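Local coordinates for cell division control protein 4 (Saccharomyces cerevisiae, PDB 3V7D) that recognises phosphorylated proteins such as the CDK inhibitor SIC1 for an SCF ubiquitin ligase, which marks them for proteasomal degradation, at residues 358-363 with 377-382; 364-369 with 397-402; 384-389 with 417-422. The protein carries 1 engineered substitution. All blocks are in the same frame, centred on the assembly; numbering follows the deposited sequence.

Contact 1: 358-363 with 377-382; sequences LRLSDK and WDANDY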
loop_
_atom_site.group_PDB
_atom_site.type_symbol
_atom_site.label_atom_id
_atom_site.label_comp_id
_atom_site.label_asym_id
_atom_site.label_seq_id
_atom_site.Cartn_x
_atom_site.Cartn_y
_atom_site.Cartn_z
ATOM N N LEU B 358 12.395 2.845 11.186
ATOM C CA LEU B 358 12.186 2.012 10.003
ATOM C C LEU B 358 10.708 1.859 9.721
ATOM O O LEU B 358 9.909 1.697 10.644
ATOM C CB LEU B 358 12.769 0.613 10.207
ATOM C CG LEU B 358 14.274 0.434 10.343
ATOM C CD1 LEU B 358 14.590 -1.035 10.627
ATOM C CD2 LEU B 358 14.980 0.922 9.087
ATOM N N ARG B 359 10.346 1.899 8.443
ATOM C CA ARG B 359 8.985 1.589 8.022
ATOM C C ARG B 359 9.034 0.770 6.743
ATOM O O ARG B 359 9.944 0.930 5.930
ATOM C CB ARG B 359 8.174 2.864 7.791
ATOM C CG ARG B 359 7.900 3.673 9.043
ATOM C CD ARG B 359 6.616 3.264 9.706
ATOM N NE ARG B 359 6.323 4.103 10.862
ATOM C CZ ARG B 359 5.393 3.815 11.765
ATOM N NH1 ARG B 359 4.671 2.707 11.636
ATOM N NH2 ARG B 359 5.188 4.627 12.793
ATOM N N LEU B 360 8.057 -0.112 6.572
ATOM C CA LEU B 360 7.971 -0.926 5.372
ATOM C C LEU B 360 6.595 -0.773 4.744
ATOM O O LEU B 360 5.585 -1.109 5.360
ATOM C CB LEU B 360 8.242 -2.394 5.703
ATOM C CG LEU B 360 8.289 -3.395 4.547
ATOM C CD1 LEU B 360 9.368 -3.015 3.539
ATOM C CD2 LEU B 360 8.515 -4.812 5.075
ATOM N N SER B 361 6.557 -0.229 3.532
ATOM C CA SER B 361 5.334 -0.222 2.741
ATOM C C SER B 361 5.461 -1.328 1.707
ATOM O O SER B 361 6.490 -1.998 1.646
ATOM C CB SER B 361 5.129 1.124 2.047
ATOM O OG SER B 361 6.037 1.288 0.971
ATOM N N ASP B 362 4.428 -1.518 0.895
ATOM C CA ASP B 362 4.438 -2.574 -0.114
ATOM C C ASP B 362 5.657 -2.512 -1.036
ATOM O O ASP B 362 6.198 -3.548 -1.414
ATOM C CB ASP B 362 3.151 -2.552 -0.950
ATOM C CG ASP B 362 1.951 -3.089 -0.195
ATOM O OD1 ASP B 362 2.132 -3.996 0.646
ATOM O OD2 ASP B 362 0.824 -2.606 -0.446
ATOM N N LYS B 363 6.102 -1.307 -1.389
ATOM C CA LYS B 363 7.219 -1.183 -2.323
ATOM C C LYS B 363 8.485 -0.530 -1.753
ATOM O O LYS B 363 9.557 -0.634 -2.351
ATOM C CB LYS B 363 6.777 -0.473 -3.609
ATOM C CG LYS B 363 6.489 0.994 -3.454
ATOM C CD LYS B 363 5.865 1.577 -4.723
ATOM C CE LYS B 363 6.859 1.636 -5.877
ATOM N NZ LYS B 363 6.349 2.434 -7.029
ATOM N N TRP B 377 14.371 2.697 0.126
ATOM C CA TRP B 377 14.950 1.560 -0.570
ATOM C C TRP B 377 13.834 0.682 -1.107
ATOM O O TRP B 377 12.776 0.561 -0.488
ATOM C CB TRP B 377 15.814 0.732 0.375
ATOM C CG TRP B 377 16.628 1.529 1.349
ATOM C CD1 TRP B 377 16.199 2.067 2.529
ATOM C CD2 TRP B 377 18.021 1.848 1.247
ATOM N NE1 TRP B 377 17.234 2.709 3.161
ATOM C CE2 TRP B 377 18.364 2.587 2.397
ATOM C CE3 TRP B 377 19.010 1.580 0.298
ATOM C CZ2 TRP B 377 19.653 3.067 2.619
ATOM C CZ3 TRP B 377 20.291 2.053 0.524
ATOM C CH2 TRP B 377 20.600 2.792 1.670
ATOM N N ASP B 378 14.072 0.068 -2.259
ATOM C CA ASP B 378 13.108 -0.858 -2.827
ATOM C C ASP B 378 12.866 -1.984 -1.830
ATOM O O ASP B 378 13.810 -2.553 -1.290
ATOM C CB ASP B 378 13.627 -1.418 -4.149
ATOM C CG ASP B 378 12.611 -2.287 -4.843
ATOM O OD1 ASP B 378 11.811 -1.738 -5.629
ATOM O OD2 ASP B 378 12.600 -3.510 -4.589
ATOM N N ALA B 379 11.603 -2.298 -1.572
ATOM C CA ALA B 379 11.278 -3.262 -0.522
ATOM C C ALA B 379 11.738 -4.678 -0.852
ATOM O O ALA B 379 11.775 -5.536 0.023
ATOM C CB ALA B 379 9.784 -3.248 -0.216
ATOM N N ASN B 380 12.085 -4.923 -2.111
ATOM C CA ASN B 380 12.474 -6.269 -2.517
ATOM C C ASN B 380 13.972 -6.439 -2.767
ATOM O O ASN B 380 14.569 -7.398 -2.275
ATOM C CB ASN B 380 11.669 -6.734 -3.733
ATOM C CG ASN B 380 11.836 -8.219 -4.006
ATOM O OD1 ASN B 380 12.012 -9.017 -3.083
ATOM N ND2 ASN B 380 11.790 -8.597 -5.278
ATOM N N ASP B 381 14.578 -5.521 -3.520
ATOM C CA ASP B 381 16.011 -5.617 -3.819
ATOM C C ASP B 381 16.871 -4.509 -3.195
ATOM O O ASP B 381 18.086 -4.483 -3.378
ATOM C CB ASP B 381 16.269 -5.733 -5.333
ATOM C CG ASP B 381 15.785 -4.518 -6.120
ATOM O OD1 ASP B 381 15.783 -3.388 -5.585
ATOM O OD2 ASP B 381 15.411 -4.695 -7.298
ATOM N N TYR B 382 16.227 -3.592 -2.478
ATOM C CA TYR B 382 16.919 -2.553 -1.705
ATOM C C TYR B 382 17.782 -1.599 -2.526
ATOM O O TYR B 382 18.702 -0.972 -1.994
ATOM C CB TYR B 382 17.706 -3.171 -0.545
ATOM C CG TYR B 382 16.871 -4.163 0.221
ATOM C CD1 TYR B 382 15.885 -3.735 1.103
ATOM C CD2 TYR B 382 17.037 -5.528 0.033
ATOM C CE1 TYR B 382 15.104 -4.647 1.794
ATOM C CE2 TYR B 382 16.260 -6.442 0.715
ATOM C CZ TYR B 382 15.296 -5.997 1.592
ATOM O OH TYR B 382 14.523 -6.913 2.266
HETATM O O HOH W 1 10.333 0.205 -4.972
#
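The carbonyl of Lys363 is met over its plane by Ala379 N, whose bond to Lys363 O is 2.7 Å long with the donor 53° out of the plane. Ala379 turns its CB toward 358-363, where it lies 3.4 Å from Lys363 C and 3.8 Å from Leu360 CD1; small alanine suits this close approach. The second flat group is the carboxylate of Asp378. Its OD2 takes Asp381 N on the anti lone pair, and Asn380 N reaches the same oxygen from above the plane, an Asx turn that starts the bend after the strand. CG, anti to the backbone N (chi1 -175°), lies on the side where the chain continues to these amides. A water donates to Lys363 O, and probably to Asp378 OD1, though that distance is doubtfully short. An alanine in place of Asp378 would probably leave the amides of Asn380 and Asp381 without their shared acceptor and the turn freer to move. Trp377 and Asp378 form the dipeptide that names the WD repeat, and Trp377 NE1 bonds to Ser367 OG. The contact joins the turn between strands 355-360 and 364-369 to the end of strand 373-378, next to strand 313-319 of the preceding blade.

Contact 2: 364-369 with 397-402; sequences FLVSAA and TTFYVS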
loop_
_atom_site.group_PDB
_atom_site.type_symbol
_atom_site.label_atom_id
_atom_site.label_comp_id
_atom_site.label_asym_id
_atom_site.label_seq_id
_atom_site.Cartn_x
_atom_site.Cartn_y
_atom_site.Cartn_z
ATOM N N PHE B 364 8.375 0.123 -0.600
ATOM C CA PHE B 364 9.522 0.834 -0.035
ATOM C C PHE B 364 9.891 0.377 1.375
ATOM O O PHE B 364 9.030 0.285 2.249
ATOM C CB PHE B 364 9.251 2.342 0.033
ATOM C CG PHE B 364 8.984 2.985 -1.290
ATOM C CD1 PHE B 364 9.896 2.883 -2.327
ATOM C CD2 PHE B 364 7.836 3.740 -1.482
ATOM C CE1 PHE B 364 9.655 3.501 -3.547
ATOM C CE2 PHE B 364 7.585 4.359 -2.692
ATOM C CZ PHE B 364 8.499 4.239 -3.730
ATOM N N LEU B 365 11.172 0.099 1.597
ATOM C CA LEU B 365 11.714 0.117 2.953
ATOM C C LEU B 365 12.188 1.540 3.173
ATOM O O LEU B 365 12.913 2.089 2.342
ATOM C CB LEU B 365 12.890 -0.851 3.109
ATOM C CG LEU B 365 13.653 -0.752 4.439
ATOM C CD1 LEU B 365 12.778 -1.161 5.623
ATOM C CD2 LEU B 365 14.938 -1.578 4.414
ATOM N N VAL B 366 11.763 2.158 4.268
ATOM C CA VAL B 366 12.149 3.543 4.532
ATOM C C VAL B 366 12.864 3.677 5.869
ATOM O O VAL B 366 12.434 3.113 6.875
ATOM C CB VAL B 366 10.938 4.497 4.490
ATOM C CG1 VAL B 366 11.402 5.952 4.527
ATOM C CG2 VAL B 366 10.104 4.241 3.244
ATOM N N SER B 367 13.959 4.430 5.873
ATOM C CA SER B 367 14.766 4.604 7.073
ATOM C C SER B 367 15.085 6.075 7.315
ATOM O O SER B 367 15.244 6.860 6.372
ATOM C CB SER B 367 16.065 3.813 6.955
ATOM O OG SER B 367 16.812 4.256 5.829
ATOM N N ALA B 368 15.178 6.437 8.589
ATOM C CA ALA B 368 15.407 7.823 8.981
ATOM C C ALA B 368 16.438 7.872 10.101
ATOM O O ALA B 368 16.437 7.022 10.991
ATOM C CB ALA B 368 14.100 8.469 9.419
ATOM N N ALA B 369 17.314 8.871 10.056
ATOM C CA ALA B 369 18.468 8.912 10.948
ATOM C C ALA B 369 18.552 10.208 11.745
ATOM O O ALA B 369 17.839 11.168 11.456
ATOM C CB ALA B 369 19.755 8.687 10.153
ATOM N N THR B 397 12.519 12.777 14.247
ATOM C CA THR B 397 11.853 12.240 15.429
ATOM C C THR B 397 10.771 11.230 15.053
ATOM O O THR B 397 10.507 10.282 15.793
ATOM C CB THR B 397 11.231 13.361 16.279
ATOM O OG1 THR B 397 10.423 14.196 15.443
ATOM C CG2 THR B 397 12.317 14.211 16.913
ATOM N N THR B 398 10.152 11.432 13.894
ATOM C CA THR B 398 9.082 10.549 13.444
ATOM C C THR B 398 8.825 10.701 11.948
ATOM O O THR B 398 9.073 11.756 11.369
ATOM C CB THR B 398 7.759 10.811 14.216
ATOM O OG1 THR B 398 6.767 9.862 13.812
ATOM C CG2 THR B 398 7.231 12.218 13.943
ATOM N N PHE B 399 8.336 9.634 11.328
ATOM C CA PHE B 399 7.821 9.717 9.969
ATOM C C PHE B 399 6.818 8.605 9.735
ATOM O O PHE B 399 6.780 7.625 10.473
ATOM C CB PHE B 399 8.945 9.656 8.924
ATOM C CG PHE B 399 9.480 8.267 8.668
ATOM C CD1 PHE B 399 10.545 7.773 9.402
ATOM C CD2 PHE B 399 8.933 7.467 7.673
ATOM C CE1 PHE B 399 11.048 6.505 9.158
ATOM C CE2 PHE B 399 9.425 6.198 7.427
ATOM C CZ PHE B 399 10.486 5.715 8.167
ATOM N N TYR B 400 6.002 8.762 8.703
ATOM C CA TYR B 400 5.087 7.709 8.306
ATOM C C TYR B 400 5.055 7.687 6.797
ATOM O O TYR B 400 5.331 8.703 6.155
ATOM C CB TYR B 400 3.690 7.940 8.876
ATOM C CG TYR B 400 2.871 6.667 8.991
ATOM C CD1 TYR B 400 2.989 5.844 10.104
ATOM C CD2 TYR B 400 1.980 6.292 7.987
ATOM C CE1 TYR B 400 2.243 4.681 10.217
ATOM C CE2 TYR B 400 1.227 5.129 8.094
ATOM C CZ TYR B 400 1.364 4.330 9.209
ATOM O OH TYR B 400 0.621 3.175 9.321
ATOM N N VAL B 401 4.731 6.536 6.220
ATOM C CA VAL B 401 4.887 6.393 4.783
ATOM C C VAL B 401 3.927 5.387 4.152
ATOM O O VAL B 401 3.535 4.393 4.771
ATOM C CB VAL B 401 6.345 6.011 4.438
ATOM C CG1 VAL B 401 6.622 4.551 4.800
ATOM C CG2 VAL B 401 6.648 6.275 2.966
ATOM N N SER B 402 3.540 5.679 2.915
ATOM C CA SER B 402 2.833 4.734 2.069
ATOM C C SER B 402 3.585 4.698 0.746
ATOM O O SER B 402 4.630 5.331 0.613
ATOM C CB SER B 402 1.398 5.192 1.834
ATOM O OG SER B 402 1.375 6.360 1.025
#
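Val366 and Ala368 meet Phe399 in apolar packing of one sheet against the next, between adjacent blades of the WD40 propeller, joining the second strand of one sheet to the first strand of the other. Strands 364-369 and 397-401 run nearly antiparallel, at 164°, but their axes approach no nearer than 8.4 Å, so side chains rather than backbone bonds bridge them.

Phe399 carries the largest share of the contact. Its CG sits in the crowded position between the backbone N and the carbonyl carbon (chi1 78°), and the ring reaches across to two neighbours. On one side CE2 lies 3.5 Å from Val366 CG1, the branch that stands anti to its backbone N. On the other, Ala368 CB rests 3.6 Å from Phe399 CD1, coming obliquely to the ring; the small methyl of alanine suits this close approach. At the ring's edge, close to its plane, Phe399 CZ lies 3.5 Å from Val366 O. The second branch of Val366 serves the other partner: CG2 meets Val401 CG1 at 3.8 Å. Beta-branched valine suits both places, since it favours the extended backbone and offers two methyls close to the chain. Phe364 ends the row more loosely, its edge atom CD2 being 4.1 Å from Ser402 O.

Leu357 and Arg359 of strand 355-360 also pack on Phe399, while Ile374 lies against Val366 and Ala368. At the far end Thr397 packs on the backbone of the bound peptide. Because the touching groups are almost all hydrocarbon, the two blades here probably cohere by close fit and by exclusion of water. The one carbonyl at the Phe399 edge faces slightly positive ring hydrogens, which is likely to be mildly favourable.

Contact 3: 384-389 with 417-422; sequences RKFSYH and YNLRSG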
loop_
_atom_site.group_PDB
_atom_site.type_symbol
_atom_site.label_atom_id
_atom_site.label_comp_id
_atom_site.label_asym_id
_atom_site.label_seq_id
_atom_site.Cartn_x
_atom_site.Cartn_y
_atom_site.Cartn_z
ATOM N N ARG B 384 18.285 1.972 -4.389
ATOM C CA ARG B 384 17.946 3.295 -3.879
ATOM C C ARG B 384 16.797 3.929 -4.656
ATOM O O ARG B 384 16.882 4.100 -5.871
ATOM C CB ARG B 384 19.183 4.195 -3.917
ATOM C CG ARG B 384 20.278 3.747 -2.960
ATOM C CD ARG B 384 21.547 4.584 -3.104
ATOM N NE ARG B 384 22.593 4.125 -2.191
ATOM C CZ ARG B 384 22.846 4.671 -1.005
ATOM N NH1 ARG B 384 22.134 5.711 -0.586
ATOM N NH2 ARG B 384 23.815 4.184 -0.239
ATOM N N LYS B 385 15.722 4.278 -3.956
ATOM C CA LYS B 385 14.546 4.837 -4.622
ATOM C C LYS B 385 14.399 6.328 -4.369
ATOM O O LYS B 385 14.060 7.079 -5.277
ATOM C CB LYS B 385 13.275 4.104 -4.193
ATOM C CG LYS B 385 13.364 2.601 -4.339
ATOM C CD LYS B 385 13.734 2.205 -5.755
ATOM C CE LYS B 385 12.610 2.496 -6.723
ATOM N NZ LYS B 385 12.825 1.778 -8.015
ATOM N N PHE B 386 14.638 6.755 -3.134
ATOM C CA PHE B 386 14.596 8.178 -2.817
ATOM C C PHE B 386 15.483 8.574 -1.641
ATOM O O PHE B 386 15.898 7.737 -0.844
ATOM C CB PHE B 386 13.155 8.689 -2.632
ATOM C CG PHE B 386 12.366 7.981 -1.551
ATOM C CD1 PHE B 386 12.517 8.327 -0.217
ATOM C CD2 PHE B 386 11.435 7.007 -1.880
ATOM C CE1 PHE B 386 11.777 7.696 0.772
ATOM C CE2 PHE B 386 10.694 6.374 -0.901
ATOM C CZ PHE B 386 10.867 6.718 0.429
ATOM N N SER B 387 15.769 9.866 -1.554
ATOM C CA SER B 387 16.644 10.398 -0.526
ATOM C C SER B 387 16.169 11.791 -0.136
ATOM O O SER B 387 15.975 12.652 -1.000
ATOM C CB SER B 387 18.082 10.459 -1.044
ATOM O OG SER B 387 18.939 11.064 -0.093
ATOM N N TYR B 388 15.966 12.009 1.161
ATOM C CA TYR B 388 15.543 13.319 1.645
ATOM C C TYR B 388 16.336 13.750 2.867
ATOM O O TYR B 388 16.914 12.918 3.568
ATOM C CB TYR B 388 14.045 13.334 1.967
ATOM C CG TYR B 388 13.153 13.104 0.766
ATOM C CD1 TYR B 388 12.977 14.091 -0.195
ATOM C CD2 TYR B 388 12.484 11.898 0.599
ATOM C CE1 TYR B 388 12.162 13.880 -1.293
ATOM C CE2 TYR B 388 11.667 11.677 -0.488
ATOM C CZ TYR B 388 11.508 12.668 -1.431
ATOM O OH TYR B 388 10.691 12.440 -2.514
ATOM N N HIS B 389 16.353 15.054 3.120
ATOM C CA HIS B 389 17.057 15.602 4.268
ATOM C C HIS B 389 16.348 16.855 4.776
ATOM O O HIS B 389 16.097 17.784 4.015
ATOM C CB HIS B 389 18.497 15.941 3.879
ATOM C CG HIS B 389 19.503 15.601 4.930
ATOM N ND1 HIS B 389 20.433 14.595 4.772
ATOM C CD2 HIS B 389 19.726 16.130 6.157
ATOM C CE1 HIS B 389 21.189 14.524 5.853
ATOM N NE2 HIS B 389 20.779 15.442 6.709
ATOM N N TYR B 417 5.909 14.701 1.435
ATOM C CA TYR B 417 6.550 14.477 0.137
ATOM C C TYR B 417 5.728 13.598 -0.810
ATOM O O TYR B 417 5.177 12.574 -0.407
ATOM C CB TYR B 417 7.925 13.830 0.308
ATOM C CG TYR B 417 8.895 14.558 1.212
ATOM C CD1 TYR B 417 8.932 14.297 2.580
ATOM C CD2 TYR B 417 9.797 15.478 0.695
ATOM C CE1 TYR B 417 9.830 14.948 3.409
ATOM C CE2 TYR B 417 10.698 16.136 1.517
ATOM C CZ TYR B 417 10.712 15.867 2.870
ATOM O OH TYR B 417 11.612 16.522 3.683
ATOM N N ASN B 418 5.668 14.008 -2.073
ATOM C CA ASN B 418 5.128 13.184 -3.148
ATOM C C ASN B 418 6.196 12.190 -3.589
ATOM O O ASN B 418 7.191 12.579 -4.198
ATOM C CB ASN B 418 4.733 14.084 -4.324
ATOM C CG ASN B 418 4.109 13.321 -5.490
ATOM O OD1 ASN B 418 4.386 12.139 -5.716
ATOM N ND2 ASN B 418 3.272 14.015 -6.250
ATOM N N LEU B 419 5.991 10.909 -3.292
ATOM C CA LEU B 419 6.994 9.896 -3.610
ATOM C C LEU B 419 7.054 9.532 -5.095
ATOM O O LEU B 419 8.033 8.942 -5.547
ATOM C CB LEU B 419 6.795 8.638 -2.760
ATOM C CG LEU B 419 7.028 8.816 -1.258
ATOM C CD1 LEU B 419 6.977 7.471 -0.548
ATOM C CD2 LEU B 419 8.355 9.523 -0.990
ATOM N N ARG B 420 6.018 9.883 -5.854
ATOM C CA ARG B 420 6.042 9.652 -7.298
ATOM C C ARG B 420 6.933 10.663 -8.015
ATOM O O ARG B 420 7.794 10.287 -8.805
ATOM C CB ARG B 420 4.635 9.695 -7.890
ATOM C CG ARG B 420 3.738 8.580 -7.413
ATOM C CD ARG B 420 2.455 8.539 -8.211
ATOM N NE ARG B 420 1.475 7.657 -7.590
ATOM C CZ ARG B 420 0.248 7.465 -8.059
ATOM N NH1 ARG B 420 -0.148 8.092 -9.163
ATOM N NH2 ARG B 420 -0.579 6.643 -7.425
ATOM N N SER B 421 6.718 11.943 -7.729
ATOM C CA SER B 421 7.467 13.014 -8.372
ATOM C C SER B 421 8.747 13.304 -7.604
ATOM O O SER B 421 9.650 13.974 -8.110
ATOM C CB SER B 421 6.622 14.284 -8.418
ATOM O OG SER B 421 6.469 14.822 -7.115
ATOM N N GLY B 422 8.809 12.816 -6.370
ATOM C CA GLY B 422 9.962 13.046 -5.519
ATOM C C GLY B 422 9.984 14.436 -4.910
ATOM O O GLY B 422 10.950 14.827 -4.264
HETATM O O HOH W 2 13.446 18.437 2.586
#
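Tyr388 and Tyr417 lie partly over one another, centroids 4.2 Å apart and planes tilted by 31°, so the pair is neither a parallel stack nor edge-to-face. With Tyr388 CG anti to the carbonyl carbon, beside the backbone N (chi1 -64°), its side chain heads for the other segment, and the two tyrosines slide past each other in opposite directions. Tyr417 CD2 is offset toward the rim of the Tyr388 face, 3.5 Å from Tyr388 CE1. Beside them Leu419 serves two rings. Its CD2 makes a CH-pi contact over the centre of Phe386, 3.9 Å from the centroid and 11° off the normal, and the same methyl lies 4.0 Å from Tyr388 CE2. A branched leucine fits here because its other methyl, CD1, meets Phe386 CE2 at 3.9 Å.

The Tyr388 hydroxyl gives a weak hydrogen bond to Gly422 O, 3.0 Å away near the ring plane. Gly422 has a positive phi, which favours glycine. Behind it, Asn418 OD1 accepts from the backbone N of Arg420 and of Ser421, an Asx turn that shapes the loop presenting Leu419 and Gly422. A water links Tyr417 OH with His389 O. Further out, Phe386 meets Phe364 edge-to-face.

Tyrosine suits both partly exposed Tyr388 and buried Tyr417: the ring gives apolar area while the hydroxyl meets a carbonyl or a water. Cohesion therefore rests mainly on aromatic and methyl packing, with a weak hydrogen bond and a water bridge adding to it.

The three contacts cluster where two neighbouring blades of the eight-bladed propeller meet, with centres about 10 Å (contacts 1 and 2), 11 Å (2 and 3) and 13 Å (1 and 3) apart. Contact 1 stays within the blade of strands 355-360, 364-369, 373-378 and 384-389; contacts 2 and 3 tie that blade to the one of 396-401, 405-410, 413-418 and 424-426. Along the chain contact 1 closes before contact 3 opens, whereas contact 2 crosses both. Contacts 2 and 3 join the blades at two levels, one at a second and a first strand, the other at outermost strand 384-389 and the end of 413-418, within the propeller that binds the peptide, whose backbone packs against Thr397 of contact 2.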